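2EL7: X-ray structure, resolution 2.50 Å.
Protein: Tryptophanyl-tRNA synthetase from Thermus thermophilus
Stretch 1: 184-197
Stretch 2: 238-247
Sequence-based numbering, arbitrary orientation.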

# COMPACT_ATOMS: atom_id res chain seq x y z
N ALA A 184 26.60 2.69 -22.94
CA ALA A 184 25.50 3.13 -23.79
C ALA A 184 25.68 4.56 -24.24
O ALA A 184 26.18 5.40 -23.51
N PRO A 185 25.25 4.86 -25.47
CA PRO A 185 25.37 6.21 -26.03
C PRO A 185 24.35 7.17 -25.42
O PRO A 185 23.22 6.79 -25.10
N ARG A 186 24.76 8.42 -25.25
CA ARG A 186 23.83 9.41 -24.73
C ARG A 186 23.35 10.10 -26.02
O ARG A 186 24.01 11.00 -26.55
N VAL A 187 22.21 9.62 -26.52
CA VAL A 187 21.61 10.09 -27.76
C VAL A 187 20.98 11.48 -27.78
O VAL A 187 20.03 11.76 -27.06
N PRO A 188 21.51 12.37 -28.63
CA PRO A 188 21.04 13.75 -28.79
C PRO A 188 19.70 13.90 -29.54
O PRO A 188 19.42 13.15 -30.47
N GLY A 189 18.90 14.88 -29.13
CA GLY A 189 17.61 15.12 -29.74
C GLY A 189 17.68 15.73 -31.13
O GLY A 189 18.72 16.24 -31.52
N ILE A 190 16.57 15.70 -31.86
CA ILE A 190 16.55 16.23 -33.23
C ILE A 190 16.82 17.74 -33.36
O ILE A 190 17.23 18.20 -34.42
N ASP A 191 16.57 18.49 -32.30
CA ASP A 191 16.83 19.93 -32.31
C ASP A 191 18.30 20.11 -32.00
O ASP A 191 18.83 21.22 -31.98
N GLY A 192 18.96 18.98 -31.76
CA GLY A 192 20.37 18.99 -31.46
C GLY A 192 20.75 19.64 -30.16
O GLY A 192 21.91 20.03 -29.97
N LYS A 193 19.80 19.77 -29.24
CA LYS A 193 20.10 20.37 -27.95
C LYS A 193 20.38 19.32 -26.88
O LYS A 193 21.38 18.61 -26.97
N ALA A 194 19.50 19.20 -25.89
CA ALA A 194 19.72 18.23 -24.82
C ALA A 194 19.44 16.81 -25.30
O ALA A 194 18.80 16.61 -26.33
N LYS A 195 19.93 15.82 -24.54
CA LYS A 195 19.74 14.41 -24.89
C LYS A 195 18.29 14.12 -25.32
O LYS A 195 17.35 14.84 -24.95
N MET A 196 18.11 13.06 -26.11
CA MET A 196 16.79 12.69 -26.60
C MET A 196 15.94 12.23 -25.43
O MET A 196 16.32 11.32 -24.69
N SER A 197 14.79 12.87 -25.28
CA SER A 197 13.87 12.56 -24.20
C SER A 197 12.45 12.47 -24.77
O SER A 197 12.11 13.18 -25.70
N THR A 238 28.19 17.51 -36.08
CA THR A 238 26.74 17.60 -36.27
C THR A 238 26.02 16.33 -35.78
O THR A 238 26.53 15.21 -35.94
N ILE A 239 24.83 16.49 -35.20
CA ILE A 239 24.11 15.32 -34.71
C ILE A 239 23.94 14.38 -35.91
O ILE A 239 23.76 13.17 -35.74
N LEU A 240 24.03 14.96 -37.10
CA LEU A 240 23.91 14.21 -38.34
C LEU A 240 24.93 13.06 -38.42
O LEU A 240 24.58 11.95 -38.83
N PHE A 241 26.17 13.33 -38.04
CA PHE A 241 27.20 12.28 -38.07
C PHE A 241 27.22 11.46 -36.80
O PHE A 241 27.89 10.42 -36.75
N THR A 242 26.49 11.91 -35.78
CA THR A 242 26.41 11.18 -34.52
C THR A 242 25.45 10.02 -34.77
O THR A 242 25.78 8.86 -34.51
N TYR A 243 24.28 10.35 -35.30
CA TYR A 243 23.29 9.34 -35.64
C TYR A 243 23.92 8.40 -36.64
O TYR A 243 23.83 7.18 -36.49
N LEU A 244 24.56 8.95 -37.66
CA LEU A 244 25.19 8.12 -38.69
C LEU A 244 26.07 7.05 -38.04
O LEU A 244 26.10 5.91 -38.49
N SER A 245 26.78 7.44 -36.99
CA SER A 245 27.68 6.55 -36.27
C SER A 245 26.95 5.37 -35.62
O SER A 245 27.45 4.24 -35.59
N TYR A 246 25.76 5.67 -35.11
CA TYR A 246 24.93 4.68 -34.46
C TYR A 246 24.45 3.58 -35.40
O TYR A 246 24.34 2.43 -34.99
N PHE A 247 24.19 3.94 -36.66
CA PHE A 247 23.63 2.99 -37.62
C PHE A 247 24.34 2.58 -38.90
O PHE A 247 23.73 1.89 -39.73

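The contact is a small, mainly apolar packing of an irregular loop against one side of a helix, burying 399 Å² summed over both stretches and fastened by a single cross-stretch hydrogen bond. Helix residues I239, T242, Y243 and Y246 supply all of the helical contact, a three- and four-residue spacing that places them on a common side.

Y243 provides the polar link. Its CA-to-CB bond points sideways, but chi1 of -71° (m) brings the end of the side chain nearer the loop, where OH donates to P188 O at 2.5 Å. That oxygen lies at the ring edge, near the ring plane. G189 O is also near the hydroxyl, 3.5 Å from Y243 OH, but the angle is too poor for a hydrogen bond. M196, extended through chi1 and chi2 (both t) before turning at chi3 (m), brings CE to 3.5 Å from Y243 OH.

Y246 points toward the loop with chi1 of -62° (m). Its CE2 lies 3.8 Å from P185 CB, and its CE1 lies 3.7 Å from V187 CG1; V187 is itself t. P188 CD approaches Y246 OH at the ring edge, at 3.4 Å. The P188 ring, C-gamma endo, also reaches Y243 and T242: its CG is 3.9 Å from both Y243 CE2 and T242 CG2. One proline thus touches both tyrosines.

At the other end, I239 points toward the loop with chi1 p and chi2 t. Its CD1 lies 3.5 Å from G189 O and 3.6 Å from I190 O, so it packs against backbone of the G189–G192 type I turn. G192 CA sits 3.7 Å from I239 CG2; an ideal CB on G192 would come within a tight 3.4 Å of that methyl, and the residue's positive phi independently favours glycine.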

# COMPACT_ATOMS: atom_id res chain seq x y z
CB ALA A 184 24.19 3.00 -23.06
CB PRO A 185 25.09 5.98 -27.51
CG PRO A 185 25.44 4.53 -27.72
CD PRO A 185 24.88 3.89 -26.51
CB ARG A 186 24.54 10.39 -23.78
CG ARG A 186 25.41 9.70 -22.71
CD ARG A 186 24.63 8.68 -21.84
NE ARG A 186 25.51 7.71 -21.14
CZ ARG A 186 26.40 8.03 -20.20
NH1 ARG A 186 27.14 7.08 -19.64
NH2 ARG A 186 26.54 9.29 -19.80
CB VAL A 187 20.56 9.07 -28.24
CG1 VAL A 187 20.08 9.44 -29.63
CG2 VAL A 187 21.16 7.66 -28.21
CB PRO A 188 22.19 14.43 -29.53
CG PRO A 188 22.78 13.31 -30.32
CD PRO A 188 22.79 12.18 -29.32
CB ILE A 190 15.21 15.89 -33.93
CG1 ILE A 190 14.05 16.65 -33.28
CG2 ILE A 190 14.96 14.39 -33.87
CD1 ILE A 190 12.69 16.31 -33.89
CB ASP A 191 15.99 20.63 -31.24
CG ASP A 191 14.55 20.81 -31.66
OD1 ASP A 191 13.74 21.21 -30.78
OD2 ASP A 191 14.21 20.56 -32.84
CB LYS A 193 18.95 21.30 -27.54
CG LYS A 193 18.72 22.38 -28.58
CD LYS A 193 17.39 23.07 -28.42
CE LYS A 193 17.13 23.99 -29.61
NZ LYS A 193 15.85 24.73 -29.48
CB ALA A 194 18.84 18.56 -23.62
CB LYS A 195 20.15 13.51 -23.71
CG LYS A 195 19.35 13.73 -22.44
CD LYS A 195 18.46 12.53 -22.14
CE LYS A 195 19.26 11.33 -21.61
NZ LYS A 195 19.69 11.48 -20.18
CB MET A 196 16.90 11.60 -27.67
CG MET A 196 15.59 11.31 -28.39
SD MET A 196 15.73 10.07 -29.70
CE MET A 196 16.55 10.99 -31.02
CB SER A 197 13.94 13.65 -23.14
OG SER A 197 13.08 13.36 -22.05
CB THR A 238 26.40 17.82 -37.75
OG1 THR A 238 27.31 18.78 -38.31
CG2 THR A 238 24.96 18.32 -37.91
CB ILE A 239 22.72 15.69 -34.10
CG1 ILE A 239 21.71 16.03 -35.20
CG2 ILE A 239 22.86 16.87 -33.15
CD1 ILE A 239 20.29 16.23 -34.67
CB LEU A 240 24.10 15.14 -39.54
CG LEU A 240 23.82 14.52 -40.91
CD1 LEU A 240 22.33 14.36 -41.11
CD2 LEU A 240 24.40 15.43 -41.98
CB PHE A 241 28.58 12.89 -38.32
CG PHE A 241 28.93 13.00 -39.77
CD1 PHE A 241 29.54 11.94 -40.43
CD2 PHE A 241 28.57 14.13 -40.50
CE1 PHE A 241 29.80 12.01 -41.81
CE2 PHE A 241 28.82 14.22 -41.88
CZ PHE A 241 29.43 13.16 -42.53
CB THR A 242 25.86 12.08 -33.39
OG1 THR A 242 26.79 13.14 -33.13
CG2 THR A 242 25.64 11.29 -32.12
CB TYR A 243 22.06 9.97 -36.28
CG TYR A 243 21.18 10.78 -35.36
CD1 TYR A 243 20.02 11.37 -35.84
CD2 TYR A 243 21.49 10.94 -34.01
CE1 TYR A 243 19.18 12.11 -35.01
CE2 TYR A 243 20.65 11.68 -33.16
CZ TYR A 243 19.50 12.27 -33.68
OH TYR A 243 18.68 13.06 -32.90
CB LEU A 244 26.03 8.98 -39.64
CG LEU A 244 26.70 8.25 -40.81
CD1 LEU A 244 25.65 7.81 -41.81
CD2 LEU A 244 27.71 9.17 -41.48
CB SER A 245 28.42 7.34 -35.20
OG SER A 245 28.95 8.53 -35.77
CB TYR A 246 23.68 5.34 -33.89
CG TYR A 246 23.90 6.39 -32.82
CD1 TYR A 246 22.89 7.30 -32.51
CD2 TYR A 246 25.09 6.43 -32.08
CE1 TYR A 246 23.05 8.23 -31.50
CE2 TYR A 246 25.26 7.38 -31.05
CZ TYR A 246 24.23 8.27 -30.77
OH TYR A 246 24.37 9.24 -29.79
CB PHE A 247 22.25 3.47 -38.02
CG PHE A 247 21.41 3.85 -36.86
CD1 PHE A 247 21.26 5.19 -36.50
CD2 PHE A 247 20.81 2.85 -36.08
CE1 PHE A 247 20.54 5.54 -35.38
CE2 PHE A 247 20.08 3.19 -34.95
CZ PHE A 247 19.94 4.54 -34.59